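Putative iron-regulated protein A (Parabacteroides distasonis ATCC 8503, PDB 4ECG) is an imelysin-like protein of the M75 peptidase family that binds calcium ions and may be a metalloendopeptidase. Local coordinates at residues T256-N259 against G260-K263. Residues are numbered along the deposited sequence; the frame is centred on the assembly and turned at random.
Sequences TAWN and GSNK
Gly260 N reaches back to Thr256 O at 3.1 Å, an i to i+4 bond of helical kind with an N-H...O angle of 162°. The backbone here suits any residue type and has room for a side chain, so a glycine is not forced. Ser261 comes next and grips a single acceptor twice. Its N, now i to i+3, lies 2.9 Å from Trp258 O, approaching from above the carbonyl plane. Its OG donates to the same Trp258 O at 2.8 Å, close to that plane. The hydroxyl sits between its own backbone N and carbonyl carbon (chi1 81°), turned back toward the helix. There OG also accepts from Lys263 N at 3.0 Å, making an ST turn; a short hydroxyl suits this double duty, and Asn270 ND2 bonds to it as well. The turn opens the surface loop between helices 239-259 and 271-275 of the imelysin region, and the Thr256 side chain lies about 6 Å from a bound calcium ion. Asparagine suits position 262 by using both ends of its amide, ND2 giving to Asp267 OD2 and OD1 accepting from Asn270 ND2. Trp258 CG, anti to the backbone N (chi1 174°), carries the indole to where Lys263 CA lies over its face, a CH-pi contact 3.6 Å from the six-membered ring centroid. The extended lysine chain follows the indole rim on that side, CD near NE1, and NZ makes only a long approach, 3.7 Å, to Asn259 OD1. An alanine in place of Trp258 would probably leave Lys263 without its aromatic platform and open a gap beside Ala265 and Leu352, which the buried indole also touches.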
loop_
_atom_site.group_PDB
_atom_site.type_symbol
_atom_site.label_atom_id
_atom_site.label_comp_id
_atom_site.label_asym_id
_atom_site.label_seq_id
_atom_site.Cartn_x
_atom_site.Cartn_y
_atom_site.Cartn_z
ATOM N N THR A 256 5.806 14.544 13.633
ATOM C CA THR A 256 5.312 15.833 14.149
ATOM C C THR A 256 4.752 15.626 15.567
ATOM O O THR A 256 5.076 16.378 16.502
ATOM C CB THR A 256 4.229 16.466 13.246
ATOM O OG1 THR A 256 4.761 16.642 11.942
ATOM C CG2 THR A 256 3.726 17.885 13.833
ATOM N N ALA A 257 3.954 14.573 15.724
ATOM C CA ALA A 257 3.314 14.232 16.994
ATOM C C ALA A 257 4.365 13.976 18.053
ATOM O O ALA A 257 4.256 14.479 19.161
ATOM C CB ALA A 257 2.391 12.999 16.825
ATOM N N TRP A 258 5.395 13.203 17.694
ATOM C CA TRP A 258 6.529 12.921 18.580
ATOM C C TRP A 258 7.236 14.152 19.032
ATOM O O TRP A 258 7.537 14.282 20.214
ATOM C CB TRP A 258 7.495 12.011 17.868
ATOM C CG TRP A 258 8.778 11.728 18.582
ATOM C CD1 TRP A 258 10.004 12.316 18.343
ATOM C CD2 TRP A 258 9.040 10.728 19.631
ATOM N NE1 TRP A 258 10.973 11.801 19.161
ATOM C CE2 TRP A 258 10.471 10.836 19.947
ATOM C CE3 TRP A 258 8.276 9.798 20.300
ATOM C CZ2 TRP A 258 11.089 10.019 20.903
ATOM C CZ3 TRP A 258 8.897 8.971 21.242
ATOM C CH2 TRP A 258 10.276 9.074 21.538
ATOM N N ASN A 259 7.494 15.067 18.102
ATOM C CA ASN A 259 8.132 16.350 18.454
ATOM C C ASN A 259 7.351 17.193 19.483
ATOM O O ASN A 259 7.959 17.760 20.361
ATOM C CB ASN A 259 8.509 17.166 17.208
ATOM C CG ASN A 259 9.602 16.484 16.391
ATOM O OD1 ASN A 259 10.449 15.783 16.942
ATOM N ND2 ASN A 259 9.576 16.669 15.078
ATOM N N GLY A 260 6.023 17.238 19.377
ATOM C CA GLY A 260 5.197 17.846 20.399
ATOM C C GLY A 260 5.091 17.047 21.707
ATOM O O GLY A 260 4.546 17.568 22.658
ATOM N N SER A 261 5.615 15.810 21.791
ATOM C CA SER A 261 5.349 14.945 22.973
ATOM C C SER A 261 6.440 14.911 24.065
ATOM O O SER A 261 7.414 15.645 24.016
ATOM C CB SER A 261 5.099 13.508 22.498
ATOM O OG SER A 261 6.340 12.828 22.232
ATOM N N ASN A 262 6.266 14.024 25.039
ATOM C CA ASN A 262 7.266 13.761 26.088
ATOM C C ASN A 262 8.509 12.988 25.597
ATOM O O ASN A 262 9.454 12.828 26.354
ATOM C CB ASN A 262 6.625 13.009 27.293
ATOM C CG ASN A 262 6.016 11.642 26.914
ATOM O OD1 ASN A 262 6.157 11.141 25.796
ATOM N ND2 ASN A 262 5.327 11.043 27.851
ATOM N N LYS A 263 8.499 12.509 24.352
ATOM C CA LYS A 263 9.614 11.766 23.727
ATOM C C LYS A 263 10.061 10.494 24.491
ATOM O O LYS A 263 11.230 10.152 24.542
ATOM C CB LYS A 263 10.775 12.700 23.426
ATOM C CG LYS A 263 10.409 13.811 22.439
ATOM C CD LYS A 263 11.616 14.485 21.774
ATOM C CE LYS A 263 11.216 15.737 20.992
ATOM N NZ LYS A 263 12.308 16.280 20.124
#